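Local atomic coordinates of TssK C (Escherichia coli, PDB entry 5M2Y), a protein that forms part of the type VI secretion baseplate and, through this C-terminal domain, probably docks it onto the membrane complex. Residues V4-K9 and L122-V127; F30-R35 and F91-S96. All coordinates share one frame; numbering follows the deposited sequence.

Contact 1. Residues V4-K9 and L122-V127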
loop_
_atom_site.group_PDB
_atom_site.type_symbol
_atom_site.label_atom_id
_atom_site.label_comp_id
_atom_site.label_asym_id
_atom_site.label_seq_id
_atom_site.Cartn_x
_atom_site.Cartn_y
_atom_site.Cartn_z
ATOM N N VAL A 4 -1.467 -12.877 2.058
ATOM C CA VAL A 4 -0.538 -12.885 0.948
ATOM C C VAL A 4 0.363 -11.678 1.132
ATOM O O VAL A 4 -0.117 -10.541 1.098
ATOM C CB VAL A 4 -1.270 -12.865 -0.427
ATOM C CG1 VAL A 4 -0.289 -12.879 -1.586
ATOM C CG2 VAL A 4 -2.222 -14.031 -0.563
ATOM N N PHE A 5 1.662 -11.934 1.362
ATOM C CA PHE A 5 2.665 -10.892 1.487
ATOM C C PHE A 5 3.049 -10.502 0.055
ATOM O O PHE A 5 3.374 -11.376 -0.756
ATOM C CB PHE A 5 3.877 -11.417 2.270
ATOM C CG PHE A 5 5.022 -10.448 2.422
ATOM C CD1 PHE A 5 5.088 -9.593 3.510
ATOM C CD2 PHE A 5 6.055 -10.422 1.496
ATOM C CE1 PHE A 5 6.156 -8.702 3.649
ATOM C CE2 PHE A 5 7.117 -9.527 1.630
ATOM C CZ PHE A 5 7.167 -8.680 2.710
ATOM N N ILE A 6 2.982 -9.193 -0.262
ATOM C CA ILE A 6 3.339 -8.684 -1.583
ATOM C C ILE A 6 4.647 -7.964 -1.428
ATOM O O ILE A 6 4.701 -6.944 -0.759
ATOM C CB ILE A 6 2.217 -7.822 -2.251
ATOM C CG1 ILE A 6 1.014 -8.691 -2.608
ATOM C CG2 ILE A 6 2.706 -7.122 -3.530
ATOM C CD1 ILE A 6 -0.180 -8.273 -1.918
ATOM N N GLU A 7 5.698 -8.515 -2.056
ATOM C CA GLU A 7 7.031 -7.940 -2.035
ATOM C C GLU A 7 7.008 -6.570 -2.693
ATOM O O GLU A 7 6.470 -6.427 -3.787
ATOM C CB GLU A 7 8.021 -8.853 -2.766
ATOM N N LEU A 8 7.535 -5.562 -2.001
ATOM C CA LEU A 8 7.624 -4.207 -2.532
ATOM C C LEU A 8 9.087 -3.936 -2.828
ATOM O O LEU A 8 9.952 -4.195 -1.983
ATOM C CB LEU A 8 7.035 -3.143 -1.568
ATOM C CG LEU A 8 5.532 -3.174 -1.300
ATOM C CD1 LEU A 8 5.141 -2.138 -0.292
ATOM C CD2 LEU A 8 4.715 -2.944 -2.598
ATOM N N LYS A 9 9.368 -3.488 -4.050
ATOM C CA LYS A 9 10.709 -3.129 -4.470
ATOM C C LYS A 9 10.805 -1.597 -4.387
ATOM O O LYS A 9 10.018 -0.904 -5.026
ATOM C CB LYS A 9 10.991 -3.643 -5.891
ATOM C CG LYS A 9 11.315 -5.127 -5.969
ATOM C CD LYS A 9 10.709 -5.817 -7.216
ATOM C CE LYS A 9 11.489 -6.967 -7.853
ATOM N NZ LYS A 9 12.723 -7.366 -7.119
ATOM N N LEU A 122 8.162 0.066 3.921
ATOM C CA LEU A 122 6.803 -0.402 3.650
ATOM C C LEU A 122 6.740 -1.897 3.387
ATOM O O LEU A 122 7.589 -2.438 2.691
ATOM C CB LEU A 122 6.274 0.280 2.388
ATOM C CG LEU A 122 5.634 1.653 2.448
ATOM C CD1 LEU A 122 6.464 2.701 3.133
ATOM C CD2 LEU A 122 5.116 2.051 1.062
ATOM N N GLU A 123 5.677 -2.527 3.861
ATOM C CA GLU A 123 5.367 -3.918 3.565
ATOM C C GLU A 123 3.878 -3.959 3.202
ATOM O O GLU A 123 3.086 -3.265 3.842
ATOM C CB GLU A 123 5.724 -4.853 4.720
ATOM C CG GLU A 123 7.224 -4.987 4.922
ATOM C CD GLU A 123 7.666 -6.070 5.900
ATOM O OE1 GLU A 123 6.849 -6.499 6.733
ATOM O OE2 GLU A 123 8.847 -6.475 5.829
ATOM N N LEU A 124 3.509 -4.697 2.131
ATOM C CA LEU A 124 2.120 -4.779 1.685
ATOM C C LEU A 124 1.628 -6.199 1.869
ATOM O O LEU A 124 2.327 -7.147 1.518
ATOM C CB LEU A 124 2.002 -4.346 0.211
ATOM C CG LEU A 124 0.618 -4.410 -0.454
ATOM C CD1 LEU A 124 -0.334 -3.368 0.116
ATOM C CD2 LEU A 124 0.743 -4.214 -1.951
ATOM N N PHE A 125 0.458 -6.322 2.524
ATOM C CA PHE A 125 -0.242 -7.578 2.801
ATOM C C PHE A 125 -1.648 -7.510 2.197
ATOM O O PHE A 125 -2.292 -6.463 2.240
ATOM C CB PHE A 125 -0.413 -7.782 4.317
ATOM C CG PHE A 125 0.840 -7.915 5.138
ATOM C CD1 PHE A 125 1.461 -6.797 5.673
ATOM C CD2 PHE A 125 1.367 -9.166 5.430
ATOM C CE1 PHE A 125 2.624 -6.925 6.434
ATOM C CE2 PHE A 125 2.524 -9.295 6.201
ATOM C CZ PHE A 125 3.145 -8.175 6.700
ATOM N N ALA A 126 -2.127 -8.638 1.669
ATOM C CA ALA A 126 -3.494 -8.782 1.182
ATOM C C ALA A 126 -4.131 -9.900 1.990
ATOM O O ALA A 126 -3.496 -10.932 2.240
ATOM C CB ALA A 126 -3.528 -9.115 -0.299
ATOM N N VAL A 127 -5.340 -9.657 2.424
ATOM C CA VAL A 127 -6.076 -10.646 3.160
ATOM C C VAL A 127 -7.129 -11.142 2.201
ATOM O O VAL A 127 -7.888 -10.393 1.709
ATOM C CB VAL A 127 -6.690 -10.075 4.421
ATOM C CG1 VAL A 127 -7.571 -11.080 5.118
ATOM C CG2 VAL A 127 -5.593 -9.640 5.354
HETATM O O HOH W 1 5.801 -6.207 1.459
#
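Val4 and Ala126 form a hydrogen-bonded pair between strands 3-11 and 121-128, neighbours in the domain's antiparallel sheet. Val4 N donates to Ala126 O at 2.8 Å, nearly straight at 172°, and Val4 O takes the return bond from Ala126 N. Phe5, on the other face of the sheet, has CG anti to its backbone N (chi1 178°), and its ring edge meets the face of Phe125 in a T-shaped stack, planes at 79°. At the same ring's edge, Phe5 CE1 lies 3.8 Å from Glu123 CD, the carboxylate plane perpendicular to the ring; Arg35 gives Glu123 a long, weak ion pair. Ile6, back on the Val4 face, bonds through N to Leu124 O, while its CG2 lies alongside Leu124 CD2 and its CD1 sits 3.8 Å from Ala126 CB. Phe30 of strand 28-35 touches both Ile6 and Ala126. Past Ile6 the backbones move apart, and the Leu8 side chain bridges the distance: its CD1 lies 3.8 Å from Leu122 CB and 3.9 Å from Leu124 CB, beside Trp15. At the Ile6-Leu124 pair the second backbone link runs through a water, which donates to Ile6 O at 2.6 Å and accepts from Leu124 N at 2.8 Å.

Contact 2. Residues F30-R35 and F91-S96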
loop_
_atom_site.group_PDB
_atom_site.type_symbol
_atom_site.label_atom_id
_atom_site.label_comp_id
_atom_site.label_asym_id
_atom_site.label_seq_id
_atom_site.Cartn_x
_atom_site.Cartn_y
_atom_site.Cartn_z
ATOM N N PHE A 30 -6.314 -4.894 1.039
ATOM C CA PHE A 30 -4.899 -4.607 1.235
ATOM C C PHE A 30 -4.589 -3.722 2.423
ATOM O O PHE A 30 -5.370 -2.845 2.774
ATOM C CB PHE A 30 -4.340 -3.974 -0.042
ATOM C CG PHE A 30 -4.437 -4.840 -1.276
ATOM C CD1 PHE A 30 -5.593 -4.857 -2.042
ATOM C CD2 PHE A 30 -3.365 -5.613 -1.683
ATOM C CE1 PHE A 30 -5.687 -5.653 -3.170
ATOM C CE2 PHE A 30 -3.463 -6.413 -2.821
ATOM C CZ PHE A 30 -4.621 -6.415 -3.565
ATOM N N TRP A 31 -3.422 -3.963 3.030
ATOM C CA TRP A 31 -2.908 -3.187 4.155
ATOM C C TRP A 31 -1.437 -2.911 3.986
ATOM O O TRP A 31 -0.686 -3.763 3.511
ATOM C CB TRP A 31 -3.062 -3.929 5.491
ATOM C CG TRP A 31 -4.431 -3.906 6.062
ATOM C CD1 TRP A 31 -4.908 -3.080 7.032
ATOM C CD2 TRP A 31 -5.495 -4.799 5.728
ATOM N NE1 TRP A 31 -6.218 -3.381 7.308
ATOM C CE2 TRP A 31 -6.609 -4.428 6.510
ATOM C CE3 TRP A 31 -5.621 -5.872 4.839
ATOM C CZ2 TRP A 31 -7.835 -5.083 6.403
ATOM C CZ3 TRP A 31 -6.828 -6.518 4.737
ATOM C CH2 TRP A 31 -7.912 -6.149 5.532
ATOM N N LEU A 32 -1.027 -1.742 4.449
ATOM C CA LEU A 32 0.367 -1.340 4.492
ATOM C C LEU A 32 0.862 -1.369 5.935
ATOM O O LEU A 32 0.153 -0.946 6.851
ATOM C CB LEU A 32 0.536 0.079 3.917
ATOM C CG LEU A 32 0.448 0.247 2.404
ATOM C CD1 LEU A 32 0.376 1.721 2.029
ATOM C CD2 LEU A 32 1.612 -0.462 1.692
ATOM N N SER A 33 2.065 -1.899 6.127
ATOM C CA SER A 33 2.742 -1.913 7.429
ATOM C C SER A 33 3.925 -0.966 7.239
ATOM O O SER A 33 4.662 -1.110 6.266
ATOM C CB SER A 33 3.200 -3.319 7.800
ATOM O OG SER A 33 4.111 -3.307 8.881
ATOM N N VAL A 34 4.011 0.072 8.076
ATOM C CA VAL A 34 4.998 1.139 7.912
ATOM C C VAL A 34 5.872 1.350 9.139
ATOM O O VAL A 34 5.369 1.435 10.250
ATOM C CB VAL A 34 4.290 2.477 7.531
ATOM C CG1 VAL A 34 5.287 3.554 7.113
ATOM C CG2 VAL A 34 3.227 2.269 6.455
ATOM N N ARG A 35 7.175 1.449 8.904
ATOM C CA ARG A 35 8.138 1.792 9.935
ATOM C C ARG A 35 8.892 2.987 9.416
ATOM O O ARG A 35 9.123 3.125 8.212
ATOM C CB ARG A 35 9.059 0.638 10.336
ATOM C CG ARG A 35 9.810 -0.020 9.211
ATOM C CD ARG A 35 10.431 -1.324 9.680
ATOM N NE ARG A 35 9.428 -2.365 9.906
ATOM C CZ ARG A 35 9.034 -3.235 8.978
ATOM N NH1 ARG A 35 9.547 -3.190 7.760
ATOM N NH2 ARG A 35 8.126 -4.150 9.270
ATOM N N PHE A 91 -2.031 0.499 8.119
ATOM C CA PHE A 91 -3.006 1.263 7.358
ATOM C C PHE A 91 -3.743 0.393 6.374
ATOM O O PHE A 91 -3.137 -0.440 5.722
ATOM C CB PHE A 91 -2.323 2.401 6.582
ATOM C CG PHE A 91 -1.476 3.335 7.411
ATOM C CD1 PHE A 91 -0.152 3.036 7.685
ATOM C CD2 PHE A 91 -2.003 4.516 7.919
ATOM C CE1 PHE A 91 0.619 3.887 8.488
ATOM C CE2 PHE A 91 -1.224 5.369 8.716
ATOM C CZ PHE A 91 0.084 5.050 8.998
ATOM N N ALA A 92 -5.038 0.600 6.254
ATOM C CA ALA A 92 -5.828 -0.108 5.265
ATOM C C ALA A 92 -5.892 0.712 4.005
ATOM O O ALA A 92 -5.917 1.934 4.063
ATOM C CB ALA A 92 -7.236 -0.315 5.780
ATOM N N LEU A 93 -5.915 0.030 2.858
ATOM C CA LEU A 93 -6.131 0.702 1.591
ATOM C C LEU A 93 -7.625 0.580 1.294
ATOM O O LEU A 93 -8.130 -0.515 1.064
ATOM C CB LEU A 93 -5.307 0.085 0.462
ATOM C CG LEU A 93 -3.785 0.115 0.594
ATOM C CD1 LEU A 93 -3.159 -0.429 -0.670
ATOM C CD2 LEU A 93 -3.260 1.532 0.877
ATOM N N ASP A 94 -8.336 1.700 1.401
ATOM C CA ASP A 94 -9.763 1.751 1.118
ATOM C C ASP A 94 -9.824 2.108 -0.369
ATOM O O ASP A 94 -9.660 3.267 -0.750
ATOM C CB ASP A 94 -10.476 2.794 2.000
ATOM C CG ASP A 94 -11.995 2.750 1.913
ATOM O OD1 ASP A 94 -12.524 2.028 1.049
ATOM O OD2 ASP A 94 -12.651 3.477 2.685
ATOM N N LEU A 95 -9.993 1.079 -1.204
ATOM C CA LEU A 95 -10.008 1.228 -2.651
ATOM C C LEU A 95 -11.394 1.365 -3.248
ATOM O O LEU A 95 -12.314 0.643 -2.870
ATOM C CB LEU A 95 -9.290 0.048 -3.311
ATOM C CG LEU A 95 -7.852 -0.279 -2.833
ATOM C CD1 LEU A 95 -7.364 -1.620 -3.392
ATOM C CD2 LEU A 95 -6.884 0.856 -3.163
ATOM N N SER A 96 -11.521 2.274 -4.217
ATOM C CA SER A 96 -12.745 2.449 -4.999
ATOM C C SER A 96 -12.806 1.249 -5.961
ATOM O O SER A 96 -11.817 0.521 -6.107
ATOM C CB SER A 96 -12.694 3.753 -5.792
ATOM O OG SER A 96 -11.770 3.696 -6.863
HETATM O O HOH W 2 -7.800 -2.867 -0.281
HETATM O O HOH W 3 -8.099 -2.902 3.288
#
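Leu32 and Phe91 are joined by a reciprocal pair of backbone hydrogen bonds: Leu32 N donates to Phe91 O at 2.8 Å, and Phe91 N to Leu32 O at 2.9 Å. Further along, Leu93 N donates to Phe30 O, almost straight at 174° although the donor is tilted 32° from the carbonyl plane. Between these bonds Trp31 and Ala92 form a non-hydrogen-bonded pair, and Trp31 CA makes a CA-H...O contact of 3.2 Å with Phe91 O.

Water completes the ladder at the Phe30 end. One molecule accepts from Phe30 N and donates to Leu93 O, replacing a direct bond between them; a second donates to Phe30 O, with a longer link to Leu93 O, and lies above one face of the Trp31 ring, offset toward its rim.

The ladder couples strands 28-35 and 89-95, antiparallel neighbours in the sheet, and strand 89-95 is followed directly by Ser96, the N-cap of helix 97-106; Ser96 OG bonds Ala99 N.

Apolar side chains meet on the face bearing Phe30, Leu32, Phe91 and Leu93. Leu93 straddles two neighbours, CD1 against Phe30 CB and CD2 3.8 Å from Leu32 CD1. With Val34 CG1 anti to the backbone N (chi1 -170°), CG2 lies beside that N and touches the Phe91 ring at CD1 and CE1; Phe47 of helix 40-50 also packs on Val34 and Phe91. Leu95 CD1 approaches Phe30 CD1. On the reverse face, Ala92 CB lies 3.6 Å from Trp31 NE1.

Overall arrangement
Contacts 1 and 2 lie in one antiparallel sheet, their centres about 10 Å apart. Across it the strands run 3-11, 121-128, 28-35, 89-95, so the inner strand of each contact borders that of the other: Glu123 O with Ser33 N and Phe125 O with Trp31 N make probable hydrogen bonds, and Leu124 and Val127 pack on Trp31. Along the chain, segment 4-9 comes first, then 30-35, 91-96 and 122-127, and contact 2 falls wholly between the two halves of contact 1. Contact 1 thus brings the two ends of this C-terminal domain of TssK together, and the four strands are consecutive in its sheet, with 70-75 beyond 89-95 and three more strands beyond 3-11.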